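Local coordinates for putative TOXIN related protein (Parabacteroides distasonis ATCC 8503, PDB 3K0Y) that is of unknown function, is possibly toxin-related, and combines a NigD-like OB domain with a NigD-like beta-sandwich domain, at residues I122-W128 with T163-V169; Y148-R153 with D185-W191. All coordinates share one frame; numbering follows the deposited sequence.

Interaction 1 of 2, residues I122-W128 with T163-V169; sequences IYFETLW and TIGAGRV
Gly165 O takes two N-H groups from strand 122-128. The backbone N of Thr126 meets it at 3.1 Å, almost head-on to the carbonyl, whereas Trp128 NE1 reaches the same oxygen, Gly165 O, at 3.0 Å with a C=O...N angle of only 92°, well above the carbonyl plane and not on a lone pair. The N-H of Trp128 NE1 itself points nearly straight at Gly165 O, and the oxygen lies close to the plane of the indole. Gly165 has no side chain to obstruct this: Trp128 CD1 sits 3.4 Å from Gly165 CA. CG2 of Thr126 lies over one face of the indole, offset toward the rim; the ring of His134 also stacks with the indole.

Backbone polar groups pair in four reciprocal sets, Ile122 with Val169, Phe124 with Gly167, Thr126 with Gly165 and Trp128 with Thr163, giving eight backbone N-H...O bonds. This is the unbroken pattern of an antiparallel ladder, here in the NigD-like C-terminal beta sandwich, with the non-hydrogen-bonded pairs lying between these sets. Gly167 likewise makes room for an aromatic, the Phe124 ring having Gly167 CA over one face; CG of Phe124 is held between the backbone N and the carbonyl carbon (chi1 70°), which swings the ring toward the partner strand.

On the other surface of the ladder, the Arg168 guanidinium has Tyr123 CD1 above its centre at 3.8 Å, the two planes turned 60° apart. Arg168 NH1 donates to a water 2.8 Å away, which lies in the guanidinium plane, and that water donates to Ile122 O, giving this carbonyl a second donor besides Val169 N. NH2 of Arg168 binds a nonaethylene glycol molecule, probably from the crystallisation liquor, while the Thr126 hydroxyl is hydrogen-bonded to Pro105 O.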
loop_
_atom_site.group_PDB
_atom_site.type_symbol
_atom_site.label_atom_id
_atom_site.label_comp_id
_atom_site.label_asym_id
_atom_site.label_seq_id
_atom_site.Cartn_x
_atom_site.Cartn_y
_atom_site.Cartn_z
ATOM N N ILE A 122 0.120 -4.179 -0.776
ATOM C CA ILE A 122 0.162 -5.223 -1.717
ATOM C C ILE A 122 1.578 -5.702 -1.934
ATOM O O ILE A 122 2.490 -4.901 -2.024
ATOM C CB ILE A 122 -0.432 -4.808 -3.080
ATOM C CG1 ILE A 122 -1.857 -4.318 -2.935
ATOM C CG2 ILE A 122 -0.412 -6.013 -4.020
ATOM C CD1 ILE A 122 -2.514 -3.795 -4.251
ATOM N N TYR A 123 1.744 -7.024 -1.948
ATOM C CA TYR A 123 2.913 -7.732 -2.452
ATOM C C TYR A 123 2.431 -8.532 -3.649
ATOM O O TYR A 123 1.567 -9.405 -3.503
ATOM C CB TYR A 123 3.476 -8.712 -1.396
ATOM C CG TYR A 123 4.700 -9.506 -1.837
ATOM C CD1 TYR A 123 5.988 -9.017 -1.650
ATOM C CD2 TYR A 123 4.557 -10.752 -2.451
ATOM C CE1 TYR A 123 7.137 -9.763 -2.044
ATOM C CE2 TYR A 123 5.672 -11.508 -2.860
ATOM C CZ TYR A 123 6.958 -10.999 -2.656
ATOM O OH TYR A 123 8.029 -11.738 -3.076
ATOM N N PHE A 124 3.003 -8.271 -4.821
ATOM C CA PHE A 124 2.510 -8.852 -6.080
ATOM C C PHE A 124 3.681 -9.308 -6.908
ATOM O O PHE A 124 4.837 -8.896 -6.671
ATOM C CB PHE A 124 1.644 -7.851 -6.873
ATOM C CG PHE A 124 2.432 -6.680 -7.475
ATOM C CD1 PHE A 124 2.703 -5.564 -6.727
ATOM C CD2 PHE A 124 2.914 -6.741 -8.777
ATOM C CE1 PHE A 124 3.453 -4.505 -7.262
ATOM C CE2 PHE A 124 3.686 -5.686 -9.317
ATOM C CZ PHE A 124 3.933 -4.588 -8.562
ATOM N N GLU A 125 3.412 -10.182 -7.865
ATOM C CA GLU A 125 4.446 -10.612 -8.776
ATOM C C GLU A 125 3.997 -10.419 -10.188
ATOM O O GLU A 125 2.826 -10.401 -10.479
ATOM C CB GLU A 125 4.768 -12.098 -8.595
ATOM C CG GLU A 125 5.413 -12.478 -7.281
ATOM C CD GLU A 125 5.530 -14.003 -7.126
ATOM O OE1 GLU A 125 4.483 -14.716 -6.967
ATOM O OE2 GLU A 125 6.671 -14.468 -7.183
ATOM N N THR A 126 4.959 -10.288 -11.078
ATOM C CA THR A 126 4.645 -10.127 -12.492
ATOM C C THR A 126 5.914 -10.431 -13.257
ATOM O O THR A 126 6.880 -10.892 -12.660
ATOM C CB THR A 126 4.047 -8.713 -12.757
ATOM O OG1 THR A 126 3.488 -8.646 -14.073
ATOM C CG2 THR A 126 5.053 -7.617 -12.548
ATOM N N LEU A 127 5.905 -10.187 -14.564
ATOM C CA LEU A 127 7.058 -10.430 -15.416
ATOM C C LEU A 127 7.700 -9.079 -15.746
ATOM O O LEU A 127 6.984 -8.112 -16.046
ATOM C CB LEU A 127 6.619 -11.163 -16.699
ATOM C CG LEU A 127 6.077 -12.598 -16.519
ATOM C CD1 LEU A 127 5.239 -13.066 -17.708
ATOM C CD2 LEU A 127 7.270 -13.568 -16.310
ATOM N N TRP A 128 9.033 -9.030 -15.649
ATOM C CA TRP A 128 9.845 -7.838 -15.848
ATOM C C TRP A 128 10.956 -8.111 -16.872
ATOM O O TRP A 128 11.397 -9.261 -17.069
ATOM C CB TRP A 128 10.544 -7.415 -14.542
ATOM C CG TRP A 128 9.678 -7.387 -13.381
ATOM C CD1 TRP A 128 9.281 -8.449 -12.652
ATOM C CD2 TRP A 128 9.064 -6.226 -12.779
ATOM N NE1 TRP A 128 8.458 -8.037 -11.626
ATOM C CE2 TRP A 128 8.319 -6.679 -11.677
ATOM C CE3 TRP A 128 9.106 -4.848 -13.050
ATOM C CZ2 TRP A 128 7.590 -5.837 -10.875
ATOM C CZ3 TRP A 128 8.388 -4.000 -12.234
ATOM C CH2 TRP A 128 7.629 -4.499 -11.165
ATOM N N THR A 163 11.925 -12.213 -16.684
ATOM C CA THR A 163 11.823 -12.960 -15.429
ATOM C C THR A 163 10.650 -12.564 -14.567
ATOM O O THR A 163 10.053 -11.506 -14.757
ATOM C CB THR A 163 13.122 -12.894 -14.559
ATOM O OG1 THR A 163 13.619 -11.557 -14.490
ATOM C CG2 THR A 163 14.192 -13.813 -15.107
ATOM N N ILE A 164 10.311 -13.460 -13.642
ATOM C CA ILE A 164 9.368 -13.198 -12.581
ATOM C C ILE A 164 10.091 -12.353 -11.540
ATOM O O ILE A 164 11.249 -12.631 -11.221
ATOM C CB ILE A 164 8.842 -14.502 -11.941
ATOM C CG1 ILE A 164 8.405 -15.494 -13.036
ATOM C CG2 ILE A 164 7.668 -14.221 -11.000
ATOM C CD1 ILE A 164 7.379 -16.566 -12.592
ATOM N N GLY A 165 9.422 -11.284 -11.067
ATOM C CA GLY A 165 9.917 -10.435 -9.981
ATOM C C GLY A 165 8.778 -9.999 -9.073
ATOM O O GLY A 165 7.624 -9.917 -9.503
ATOM N N ALA A 166 9.108 -9.705 -7.819
ATOM C CA ALA A 166 8.137 -9.233 -6.859
ATOM C C ALA A 166 8.214 -7.708 -6.684
ATOM O O ALA A 166 9.240 -7.070 -6.935
ATOM C CB ALA A 166 8.278 -9.969 -5.518
ATOM N N GLY A 167 7.082 -7.124 -6.316
ATOM C CA GLY A 167 7.020 -5.728 -5.984
ATOM C C GLY A 167 6.086 -5.476 -4.826
ATOM O O GLY A 167 5.096 -6.179 -4.654
ATOM N N ARG A 168 6.354 -4.386 -4.121
ATOM C CA ARG A 168 5.538 -3.918 -3.044
ATOM C C ARG A 168 5.009 -2.507 -3.311
ATOM O O ARG A 168 5.666 -1.665 -3.928
ATOM C CB ARG A 168 6.317 -3.930 -1.761
ATOM C CG ARG A 168 6.658 -5.298 -1.227
ATOM C CD ARG A 168 7.425 -5.126 0.058
ATOM N NE ARG A 168 7.674 -6.378 0.749
ATOM C CZ ARG A 168 6.833 -7.018 1.526
ATOM N NH1 ARG A 168 5.599 -6.585 1.798
ATOM N NH2 ARG A 168 7.252 -8.134 2.065
ATOM N N VAL A 169 3.799 -2.261 -2.866
ATOM C CA VAL A 169 3.186 -0.949 -2.961
ATOM C C VAL A 169 2.244 -0.753 -1.763
ATOM O O VAL A 169 1.713 -1.723 -1.176
ATOM C CB VAL A 169 2.450 -0.810 -4.338
ATOM C CG1 VAL A 169 1.254 -1.848 -4.441
ATOM C CG2 VAL A 169 1.992 0.614 -4.579
HETATM O O HOH W 1 3.930 -4.704 0.589
#

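Interaction 2 of 2, residues Y148-R153 with D185-W191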
loop_
_atom_site.group_PDB
_atom_site.type_symbol
_atom_site.label_atom_id
_atom_site.label_comp_id
_atom_site.label_asym_id
_atom_site.label_seq_id
_atom_site.Cartn_x
_atom_site.Cartn_y
_atom_site.Cartn_z
ATOM N N TYR A 148 -16.396 1.902 -2.479
ATOM C CA TYR A 148 -15.533 0.913 -1.831
ATOM C C TYR A 148 -15.142 -0.228 -2.734
ATOM O O TYR A 148 -14.708 -1.268 -2.236
ATOM C CB TYR A 148 -16.209 0.392 -0.577
ATOM C CG TYR A 148 -16.492 1.496 0.384
ATOM C CD1 TYR A 148 -15.448 2.187 0.979
ATOM C CD2 TYR A 148 -17.800 1.897 0.670
ATOM C CE1 TYR A 148 -15.684 3.225 1.865
ATOM C CE2 TYR A 148 -18.056 2.937 1.591
ATOM C CZ TYR A 148 -16.992 3.591 2.171
ATOM O OH TYR A 148 -17.165 4.608 3.056
ATOM N N THR A 149 -15.304 -0.039 -4.043
ATOM C CA THR A 149 -14.883 -1.011 -5.042
ATOM C C THR A 149 -13.712 -0.327 -5.774
ATOM O O THR A 149 -13.863 0.773 -6.373
ATOM C CB THR A 149 -15.999 -1.439 -6.057
ATOM O OG1 THR A 149 -17.092 -2.100 -5.388
ATOM C CG2 THR A 149 -15.432 -2.390 -7.137
ATOM N N LEU A 150 -12.549 -0.979 -5.726
ATOM C CA LEU A 150 -11.322 -0.454 -6.310
ATOM C C LEU A 150 -10.731 -1.417 -7.317
ATOM O O LEU A 150 -11.066 -2.607 -7.318
ATOM C CB LEU A 150 -10.328 -0.145 -5.222
ATOM C CG LEU A 150 -10.808 0.735 -4.072
ATOM C CD1 LEU A 150 -9.861 0.557 -2.847
ATOM C CD2 LEU A 150 -10.817 2.178 -4.485
ATOM N N GLU A 151 -9.870 -0.892 -8.199
ATOM C CA GLU A 151 -9.139 -1.719 -9.138
ATOM C C GLU A 151 -7.638 -1.459 -8.990
ATOM O O GLU A 151 -7.191 -0.313 -9.025
ATOM C CB GLU A 151 -9.521 -1.404 -10.575
ATOM C CG GLU A 151 -10.897 -1.654 -10.937
ATOM C CD GLU A 151 -11.242 -1.246 -12.399
ATOM O OE1 GLU A 151 -10.458 -0.548 -13.081
ATOM O OE2 GLU A 151 -12.324 -1.648 -12.843
ATOM N N PHE A 152 -6.877 -2.522 -8.822
ATOM C CA PHE A 152 -5.459 -2.460 -8.795
ATOM C C PHE A 152 -5.014 -2.634 -10.222
ATOM O O PHE A 152 -5.308 -3.619 -10.855
ATOM C CB PHE A 152 -4.871 -3.562 -7.911
ATOM C CG PHE A 152 -3.373 -3.641 -7.965
ATOM C CD1 PHE A 152 -2.604 -2.575 -7.533
ATOM C CD2 PHE A 152 -2.743 -4.747 -8.463
ATOM C CE1 PHE A 152 -1.223 -2.632 -7.593
ATOM C CE2 PHE A 152 -1.363 -4.834 -8.510
ATOM C CZ PHE A 152 -0.587 -3.772 -8.063
ATOM N N ARG A 153 -4.274 -1.664 -10.718
ATOM C CA ARG A 153 -3.899 -1.596 -12.109
ATOM C C ARG A 153 -2.371 -1.631 -12.279
ATOM O O ARG A 153 -1.617 -1.080 -11.445
ATOM C CB ARG A 153 -4.475 -0.297 -12.652
ATOM C CG ARG A 153 -5.979 -0.269 -12.644
ATOM C CD ARG A 153 -6.390 -0.847 -13.919
ATOM N NE ARG A 153 -7.784 -0.652 -14.235
ATOM C CZ ARG A 153 -8.265 -0.842 -15.450
ATOM N NH1 ARG A 153 -7.463 -1.206 -16.426
ATOM N NH2 ARG A 153 -9.548 -0.702 -15.669
ATOM N N ASP A 185 -17.225 -3.390 3.511
ATOM C CA ASP A 185 -16.518 -4.270 2.622
ATOM C C ASP A 185 -15.791 -3.481 1.555
ATOM O O ASP A 185 -16.395 -2.634 0.886
ATOM C CB ASP A 185 -17.463 -5.231 1.929
ATOM C CG ASP A 185 -18.043 -6.275 2.872
ATOM O OD1 ASP A 185 -17.571 -6.436 4.027
ATOM O OD2 ASP A 185 -18.993 -6.917 2.412
ATOM N N LEU A 186 -14.503 -3.771 1.404
ATOM C CA LEU A 186 -13.677 -3.152 0.382
ATOM C C LEU A 186 -13.365 -4.259 -0.589
ATOM O O LEU A 186 -12.878 -5.312 -0.194
ATOM C CB LEU A 186 -12.419 -2.569 1.005
ATOM C CG LEU A 186 -11.509 -1.668 0.178
ATOM C CD1 LEU A 186 -12.129 -0.329 -0.060
ATOM C CD2 LEU A 186 -10.120 -1.470 0.817
ATOM N N VAL A 187 -13.732 -4.053 -1.838
ATOM C CA VAL A 187 -13.543 -5.006 -2.910
ATOM C C VAL A 187 -12.403 -4.420 -3.776
ATOM O O VAL A 187 -12.489 -3.284 -4.262
ATOM C CB VAL A 187 -14.854 -5.212 -3.710
ATOM C CG1 VAL A 187 -14.641 -6.056 -4.960
ATOM C CG2 VAL A 187 -15.948 -5.876 -2.794
ATOM N N VAL A 188 -11.338 -5.195 -3.948
ATOM C CA VAL A 188 -10.272 -4.820 -4.812
ATOM C C VAL A 188 -10.168 -5.854 -5.928
ATOM O O VAL A 188 -9.779 -6.999 -5.683
ATOM C CB VAL A 188 -8.929 -4.767 -4.052
ATOM C CG1 VAL A 188 -7.809 -4.379 -5.008
ATOM C CG2 VAL A 188 -9.004 -3.815 -2.871
ATOM N N ASN A 189 -10.457 -5.409 -7.151
ATOM C CA ASN A 189 -10.272 -6.151 -8.369
ATOM C C ASN A 189 -8.865 -5.967 -8.940
ATOM O O ASN A 189 -8.249 -4.888 -8.798
ATOM C CB ASN A 189 -11.325 -5.679 -9.381
ATOM C CG ASN A 189 -12.732 -6.038 -8.941
ATOM O OD1 ASN A 189 -13.002 -7.191 -8.697
ATOM N ND2 ASN A 189 -13.588 -5.071 -8.777
ATOM N N TYR A 190 -8.328 -7.032 -9.528
ATOM C CA TYR A 190 -7.024 -7.002 -10.210
ATOM C C TYR A 190 -7.089 -8.015 -11.333
ATOM O O TYR A 190 -7.985 -8.851 -11.336
ATOM C CB TYR A 190 -5.876 -7.326 -9.241
ATOM C CG TYR A 190 -5.992 -8.663 -8.578
ATOM C CD1 TYR A 190 -6.847 -8.851 -7.520
ATOM C CD2 TYR A 190 -5.230 -9.744 -9.004
ATOM C CE1 TYR A 190 -6.978 -10.076 -6.922
ATOM C CE2 TYR A 190 -5.357 -10.969 -8.411
ATOM C CZ TYR A 190 -6.223 -11.125 -7.363
ATOM O OH TYR A 190 -6.360 -12.355 -6.745
ATOM N N TRP A 191 -6.157 -7.948 -12.274
ATOM C CA TRP A 191 -6.172 -8.823 -13.440
ATOM C C TRP A 191 -4.995 -9.751 -13.445
ATOM O O TRP A 191 -3.864 -9.363 -13.134
ATOM C CB TRP A 191 -6.281 -8.032 -14.743
ATOM C CG TRP A 191 -7.647 -7.482 -14.812
ATOM C CD1 TRP A 191 -8.809 -8.133 -15.218
ATOM C CD2 TRP A 191 -8.058 -6.203 -14.321
ATOM N NE1 TRP A 191 -9.903 -7.304 -15.030
ATOM C CE2 TRP A 191 -9.465 -6.117 -14.488
ATOM C CE3 TRP A 191 -7.373 -5.119 -13.754
ATOM C CZ2 TRP A 191 -10.180 -4.979 -14.125
ATOM C CZ3 TRP A 191 -8.097 -3.994 -13.401
ATOM C CH2 TRP A 191 -9.470 -3.926 -13.596
HETATM O O HOH W 2 -4.244 -6.047 -11.741
#
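Trp191 CG lies anti to its own carbonyl carbon (chi1 -71°), and Arg153 bends at its second torsion (chi2 -88°); together these turns place the indole against the guanidinium across the two strands. Trp191 CZ3 stands 3.5 Å above the guanidinium plane, displaced toward the rim, with the two planes 54° apart, so the groups are inclined and not stacked flat. Glu151 meets the indole at its edge: its CD is 3.4 Å from Trp191 CH2, and the carboxylate is nearly perpendicular to the ring. Arg153 then grips Glu151 side-on. Arg153 NE and NH2 both donate to Glu151 OE1, Arg153 NH2 at 2.7 Å on the syn side and NE on the anti side, both from the same face of the carboxylate. The paired charge probably favours the ionised carboxylate, and Arg153 NH1 has further partners in Asp98 and Gly102 O.

Beneath these side chains the backbones run in parallel, within the central pair of a four-stranded mixed sheet of the NigD-like sandwich domain. Its hydrogen bonds step along the strands as parallel pairing requires: Val187 N to Tyr148 O, Leu150 N to Val187 O, Asn189 N to Leu150 O and Phe152 N to Asn189 O. Val187 and Asn189 thus each use both N-H and carbonyl toward segment 148-153. At the next step a water replaces the direct bond, accepting from Trp191 N at 2.7 Å and donating to Phe152 O at 2.8 Å.

On the face carrying Leu150 and Val188, Leu150 CD1 reaches Leu186 CD1 at 3.7 Å, the two side chains slanting across each other. Farther along, Phe152 CB comes within 4.2 Å of Val188 CG1, while CB of Tyr190 approaches the Phe152 ring at its edge.

From the N terminus, the chain passes through the OB domain before reaching strand 119-128, then strand 149-155. Strand 163-172 returns to 122-128, so interaction 1 closes a loop of 34 residues that contains the first strand of interaction 2. Strand 184-192 then returns to 148-153, closing a loop of 31 residues that contains the second strand of interaction 1. The contacts therefore cross rather than nest. They belong to different sheets, with centres of the contacts about 18 Å apart, and meet at Phe152, whose ring packs against Ile122, Phe124 and Val169. Strand 163-172 also pairs with strand 74-88, which in turn pairs with OB-domain strands, joining interaction 1 to that domain.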